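Long-range contacts in paenibacillus xanthan lyase (PDB 6F2P), which catalyses the eliminative removal of terminal mannose from xanthan side chains, leaving an unsaturated uronic acid at the side-chain end: residues K363-F367 / G458-I462; Q465-M471 / K484-D490. Numbering follows the deposited sequence.

Interaction 1. Residues K363-F367 / G458-I462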
loop_
_atom_site.group_PDB
_atom_site.type_symbol
_atom_site.label_atom_id
_atom_site.label_comp_id
_atom_site.label_asym_id
_atom_site.label_seq_id
_atom_site.Cartn_x
_atom_site.Cartn_y
_atom_site.Cartn_z
ATOM N N LYS A 363 4.452 14.768 -9.669
ATOM C CA LYS A 363 4.138 14.269 -8.327
ATOM C C LYS A 363 4.506 12.802 -8.196
ATOM O O LYS A 363 4.580 12.084 -9.185
ATOM C CB LYS A 363 2.651 14.447 -7.974
ATOM C CG LYS A 363 1.697 13.568 -8.780
ATOM C CD LYS A 363 0.296 13.520 -8.170
ATOM C CE LYS A 363 -0.430 14.852 -8.294
ATOM N NZ LYS A 363 -1.733 14.824 -7.576
ATOM N N TYR A 364 4.747 12.370 -6.963
ATOM C CA TYR A 364 4.896 10.954 -6.654
ATOM C C TYR A 364 3.652 10.501 -5.904
ATOM O O TYR A 364 3.063 11.285 -5.149
ATOM C CB TYR A 364 6.140 10.704 -5.798
ATOM C CG TYR A 364 6.312 9.246 -5.423
ATOM C CD1 TYR A 364 6.926 8.355 -6.296
ATOM C CD2 TYR A 364 5.847 8.757 -4.205
ATOM C CE1 TYR A 364 7.074 7.019 -5.972
ATOM C CE2 TYR A 364 5.986 7.427 -3.874
ATOM C CZ TYR A 364 6.601 6.562 -4.764
ATOM O OH TYR A 364 6.762 5.234 -4.445
ATOM N N LYS A 365 3.239 9.250 -6.108
ATOM C CA LYS A 365 2.047 8.749 -5.431
ATOM C C LYS A 365 2.099 7.248 -5.183
ATOM O O LYS A 365 2.234 6.462 -6.122
ATOM C CB LYS A 365 0.783 9.132 -6.210
ATOM C CG LYS A 365 -0.520 8.940 -5.433
ATOM C CD LYS A 365 -1.687 9.644 -6.111
ATOM C CE LYS A 365 -2.996 9.424 -5.362
ATOM N NZ LYS A 365 -2.931 9.951 -3.965
ATOM N N GLN A 366 1.998 6.853 -3.913
ATOM C CA GLN A 366 1.996 5.438 -3.547
ATOM C C GLN A 366 0.578 4.892 -3.435
ATOM O O GLN A 366 -0.217 5.380 -2.627
ATOM C CB GLN A 366 2.714 5.209 -2.219
ATOM C CG GLN A 366 3.106 3.765 -1.949
ATOM C CD GLN A 366 4.507 3.442 -2.458
ATOM O OE1 GLN A 366 5.389 4.299 -2.440
ATOM N NE2 GLN A 366 4.713 2.211 -2.926
ATOM N N PHE A 367 0.275 3.869 -4.231
ATOM C CA PHE A 367 -1.034 3.234 -4.203
ATOM C C PHE A 367 -0.971 1.943 -3.402
ATOM O O PHE A 367 -0.954 0.837 -3.956
ATOM C CB PHE A 367 -1.530 2.994 -5.629
ATOM C CG PHE A 367 -1.620 4.250 -6.444
ATOM C CD1 PHE A 367 -2.766 5.022 -6.424
ATOM C CD2 PHE A 367 -0.547 4.680 -7.197
ATOM C CE1 PHE A 367 -2.849 6.187 -7.160
ATOM C CE2 PHE A 367 -0.621 5.848 -7.935
ATOM C CZ PHE A 367 -1.775 6.603 -7.917
ATOM N N GLY A 458 5.237 -2.299 -1.012
ATOM C CA GLY A 458 4.759 -0.954 -0.783
ATOM C C GLY A 458 5.924 0.009 -0.727
ATOM O O GLY A 458 6.955 -0.219 -1.369
ATOM N N GLY A 459 5.768 1.079 0.048
ATOM C CA GLY A 459 6.795 2.091 0.143
ATOM C C GLY A 459 6.317 3.346 0.832
ATOM O O GLY A 459 5.256 3.354 1.459
ATOM N N THR A 460 7.117 4.404 0.721
ATOM C CA THR A 460 6.805 5.691 1.324
ATOM C C THR A 460 7.395 6.835 0.495
ATOM O O THR A 460 8.084 6.604 -0.494
ATOM C CB THR A 460 7.303 5.781 2.781
ATOM O OG1 THR A 460 6.763 6.955 3.391
ATOM C CG2 THR A 460 8.823 5.851 2.841
ATOM N N ASP A 461 7.129 8.071 0.896
ATOM C CA ASP A 461 7.445 9.207 0.044
ATOM C C ASP A 461 7.717 10.471 0.836
ATOM O O ASP A 461 7.440 10.545 2.032
ATOM C CB ASP A 461 6.271 9.486 -0.870
ATOM C CG ASP A 461 4.978 9.658 -0.103
ATOM O OD1 ASP A 461 4.818 10.701 0.567
ATOM O OD2 ASP A 461 4.125 8.746 -0.170
ATOM N N ILE A 462 8.225 11.484 0.150
ATOM C CA ILE A 462 8.496 12.750 0.797
ATOM C C ILE A 462 8.279 13.912 -0.178
ATOM O O ILE A 462 8.485 13.769 -1.388
ATOM C CB ILE A 462 9.912 12.760 1.437
ATOM C CG1 ILE A 462 9.910 13.581 2.728
ATOM C CG2 ILE A 462 10.955 13.254 0.457
ATOM C CD1 ILE A 462 11.105 13.306 3.618
HETATM O O HOH W 1 1.381 8.798 -1.729
#
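The ring of Y364 lies against the start of the D461 side chain, with Y364 CD2 3.4 Å from D461 CB. Y364 CE2 is 4.1 Å from T460 O. Q366 follows two residues on and points the same way, toward 458-462. Its amide meets the backbone of G458-T460: Q366 NE2 is 3.3 Å from G458 C, and Q366 OE1 is 3.6 Å from T460 N. A side chain at G459 would run into Q366 OE1, so this approach needs the glycine. Y364 OH donates a 2.6 Å hydrogen bond to Q366 OE1, which ties the two side chains together. No direct hydrogen bond joins the segments. One water bridges them instead, 3.0 Å from Q366 N and 3.2 Å from D461 OD2. The other carboxylate oxygen, D461 OD1, forms a salt bridge with K746. T460 turns away from this contact, and its hydroxyl bonds to S744 and S692. The two strands run roughly antiparallel, at 150°, with axes 7.2 Å apart. That is too wide for backbone pairing, so side chains fill the gap. Within the super-sandwich domain of this family 8 polysaccharide lyase, the contact joins the edges of two sheets: 363-367 is the outer strand of a four-stranded sheet, beside 372-377, and 457-462 is the outer strand of a nine-stranded sheet, beside 466-474.

Interaction 2. Residues Q465-M471 / K484-D490; sequences QYGVSGM and KSWFMFD. With CA (calcium ion), chain B.
Strands 466-471 and 484-488 are extended and run antiparallel at 170°, their axes 4.6 Å apart. They are the adjacent arms of a β hairpin. Q465 precedes the first strand; with Y466 it forms a classic beta bulge opposite I462. Y466 (chi1 m) sends its ring along the end of the second segment: Y466 CD1 is 3.7 Å from F489 C, and Y466 CE1 is 4.0 Å from D490 CB. G467 and M488 are a hydrogen-bonded pair, with G467 N to M488 O at 3.1 Å and M488 N to G467 O at 2.8 Å. V468 (chi1 p) and F487 (chi1 m) are a non-hydrogen-bonded pair, and V468 CG2 touches F487 CE2 at 3.6 Å. S469 and W486 bond again, S469 N to W486 O at 2.9 Å and W486 N to S469 O at 2.7 Å. M488 (chi1 m, chi2 147°, chi3 m) curls back on the S469 side of the sheet, placing M488 CE 3.6 Å from S469 N. G470 faces S485, and G470 CA makes a CH···O contact with K484 O at 3.3 Å. M471 (chi1 t) closes the ladder: M471 N to K484 O is 2.9 Å and K484 N to M471 O is 3.0 Å. M471 CB packs on W486 CZ3 (W486 chi1 m) at 3.9 Å. Beyond the ladder, D490 OD1 binds calcium at 2.5 Å, with D491, E492, Q636 and E651. The chemistry is thus a regular backbone ladder with apolar contacts on both faces, ending near D490, through which a calcium ion links this strand's end to the segments carrying Q636 and E651.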
loop_
_atom_site.group_PDB
_atom_site.type_symbol
_atom_site.label_atom_id
_atom_site.label_comp_id
_atom_site.label_asym_id
_atom_site.label_seq_id
_atom_site.Cartn_x
_atom_site.Cartn_y
_atom_site.Cartn_z
ATOM N N GLN A 465 6.963 14.296 -3.944
ATOM C CA GLN A 465 7.769 14.309 -5.170
ATOM C C GLN A 465 8.781 13.158 -5.273
ATOM O O GLN A 465 9.170 12.750 -6.366
ATOM C CB GLN A 465 8.540 15.624 -5.271
ATOM C CG GLN A 465 7.679 16.855 -5.437
ATOM C CD GLN A 465 8.491 18.033 -5.905
ATOM O OE1 GLN A 465 9.138 17.978 -6.958
ATOM N NE2 GLN A 465 8.486 19.107 -5.115
ATOM N N TYR A 466 9.226 12.651 -4.133
ATOM C CA TYR A 466 10.274 11.641 -4.124
ATOM C C TYR A 466 9.760 10.428 -3.368
ATOM O O TYR A 466 9.013 10.555 -2.399
ATOM C CB TYR A 466 11.563 12.204 -3.491
ATOM C CG TYR A 466 11.915 13.575 -4.024
ATOM C CD1 TYR A 466 11.998 13.803 -5.393
ATOM C CD2 TYR A 466 12.131 14.652 -3.164
ATOM C CE1 TYR A 466 12.302 15.061 -5.896
ATOM C CE2 TYR A 466 12.440 15.922 -3.658
ATOM C CZ TYR A 466 12.524 16.115 -5.026
ATOM O OH TYR A 466 12.817 17.362 -5.533
ATOM N N GLY A 467 10.135 9.242 -3.817
ATOM C CA GLY A 467 9.580 8.048 -3.225
ATOM C C GLY A 467 10.541 6.890 -3.280
ATOM O O GLY A 467 11.534 6.912 -4.017
ATOM N N VAL A 468 10.235 5.877 -2.483
ATOM C CA VAL A 468 10.993 4.646 -2.451
ATOM C C VAL A 468 9.981 3.513 -2.314
ATOM O O VAL A 468 9.057 3.597 -1.494
ATOM C CB VAL A 468 11.998 4.638 -1.267
ATOM C CG1 VAL A 468 11.320 5.088 0.009
ATOM C CG2 VAL A 468 12.624 3.261 -1.089
ATOM N N SER A 469 10.128 2.472 -3.133
ATOM C CA SER A 469 9.258 1.308 -3.028
ATOM C C SER A 469 10.067 0.042 -2.964
ATOM O O SER A 469 11.226 0.003 -3.388
ATOM C CB SER A 469 8.314 1.211 -4.219
ATOM O OG SER A 469 7.417 2.299 -4.270
ATOM N N GLY A 470 9.438 -1.007 -2.455
ATOM C CA GLY A 470 10.080 -2.295 -2.391
ATOM C C GLY A 470 9.102 -3.435 -2.520
ATOM O O GLY A 470 7.909 -3.304 -2.216
ATOM N N MET A 471 9.630 -4.569 -2.966
ATOM C CA MET A 471 8.859 -5.787 -3.098
ATOM C C MET A 471 9.741 -6.972 -2.768
ATOM O O MET A 471 10.804 -7.146 -3.366
ATOM C CB MET A 471 8.366 -5.919 -4.536
ATOM C CG MET A 471 7.692 -7.230 -4.855
ATOM S SD MET A 471 7.098 -7.254 -6.557
ATOM C CE MET A 471 6.479 -8.938 -6.651
ATOM N N LYS A 484 13.645 -6.531 -4.179
ATOM C CA LYS A 484 13.794 -5.521 -5.213
ATOM C C LYS A 484 13.306 -4.185 -4.670
ATOM O O LYS A 484 12.207 -4.096 -4.103
ATOM C CB LYS A 484 12.981 -5.920 -6.448
ATOM C CG LYS A 484 13.280 -7.322 -6.943
ATOM C CD LYS A 484 12.195 -7.852 -7.888
ATOM C CE LYS A 484 12.076 -7.002 -9.155
ATOM N NZ LYS A 484 13.254 -7.119 -10.058
ATOM N N SER A 485 14.124 -3.151 -4.840
ATOM C CA SER A 485 13.780 -1.830 -4.336
ATOM C C SER A 485 13.919 -0.784 -5.429
ATOM O O SER A 485 14.777 -0.887 -6.299
ATOM C CB SER A 485 14.655 -1.465 -3.133
ATOM O OG SER A 485 14.377 -2.303 -2.023
ATOM N N TRP A 486 13.063 0.225 -5.383
ATOM C CA TRP A 486 13.139 1.305 -6.349
ATOM C C TRP A 486 13.242 2.646 -5.616
ATOM O O TRP A 486 12.597 2.851 -4.586
ATOM C CB TRP A 486 11.939 1.262 -7.297
ATOM C CG TRP A 486 11.842 -0.016 -8.094
ATOM C CD1 TRP A 486 12.364 -0.255 -9.341
ATOM C CD2 TRP A 486 11.183 -1.228 -7.701
ATOM N NE1 TRP A 486 12.070 -1.541 -9.740
ATOM C CE2 TRP A 486 11.342 -2.157 -8.755
ATOM C CE3 TRP A 486 10.472 -1.617 -6.561
ATOM C CZ2 TRP A 486 10.813 -3.453 -8.701
ATOM C CZ3 TRP A 486 9.953 -2.909 -6.506
ATOM C CH2 TRP A 486 10.127 -3.810 -7.574
ATOM N N PHE A 487 14.090 3.536 -6.127
ATOM C CA PHE A 487 14.359 4.808 -5.462
ATOM C C PHE A 487 14.202 5.901 -6.488
ATOM O O PHE A 487 15.012 6.035 -7.402
ATOM C CB PHE A 487 15.762 4.818 -4.851
ATOM C CG PHE A 487 16.004 3.682 -3.892
ATOM C CD1 PHE A 487 16.294 2.408 -4.363
ATOM C CD2 PHE A 487 15.926 3.886 -2.517
ATOM C CE1 PHE A 487 16.502 1.358 -3.487
ATOM C CE2 PHE A 487 16.137 2.840 -1.628
ATOM C CZ PHE A 487 16.429 1.573 -2.115
ATOM N N MET A 488 13.139 6.673 -6.341
ATOM C CA MET A 488 12.697 7.554 -7.404
ATOM C C MET A 488 12.861 9.010 -6.999
ATOM O O MET A 488 12.153 9.488 -6.119
ATOM C CB MET A 488 11.242 7.219 -7.732
ATOM C CG MET A 488 11.087 5.805 -8.284
ATOM S SD MET A 488 9.559 4.941 -7.872
ATOM C CE MET A 488 9.878 4.397 -6.198
ATOM N N PHE A 489 13.805 9.707 -7.631
ATOM C CA PHE A 489 14.158 11.067 -7.215
ATOM C C PHE A 489 13.731 12.121 -8.228
ATOM O O PHE A 489 12.650 12.019 -8.802
ATOM C CB PHE A 489 15.652 11.171 -6.897
ATOM C CG PHE A 489 16.101 10.240 -5.797
ATOM C CD1 PHE A 489 15.644 10.406 -4.497
ATOM C CD2 PHE A 489 16.969 9.194 -6.064
ATOM C CE1 PHE A 489 16.055 9.549 -3.475
ATOM C CE2 PHE A 489 17.383 8.333 -5.057
ATOM C CZ PHE A 489 16.927 8.512 -3.758
ATOM N N ASP A 490 14.556 13.141 -8.442
ATOM C CA ASP A 490 14.133 14.219 -9.339
ATOM C C ASP A 490 14.286 13.882 -10.826
ATOM O O ASP A 490 13.449 14.269 -11.632
ATOM C CB ASP A 490 14.817 15.553 -8.999
ATOM C CG ASP A 490 16.318 15.444 -8.964
ATOM O OD1 ASP A 490 16.810 14.327 -8.737
ATOM O OD2 ASP A 490 17.012 16.467 -9.156
HETATM CA CA CA B . 19.156 13.865 -9.428
#

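Overall arrangement
Interactions 1 and 2 have centres 8 Å apart and meet along strand 466-474. This strand lies between 457-462 and 481-488 in the nine-stranded sheet. Probable backbone hydrogen bonds join the two contacts: G458 O to G470 N at 2.8 Å and T460 O to V468 N at 3.0 Å. S469 also reaches interaction 1 through its side chain, which is hydrogen-bonded to the Q366 amide. Y364 OH packs 3.0 Å from S469 OG. Interaction 2 is therefore pairing within one sheet, while interaction 1 joins that sheet's edge to another sheet. Interaction 2 supplies D490 to a calcium site. That ion is 12.9 Å from I462 CG2, the nearest atom of interaction 1, which takes no part in binding it.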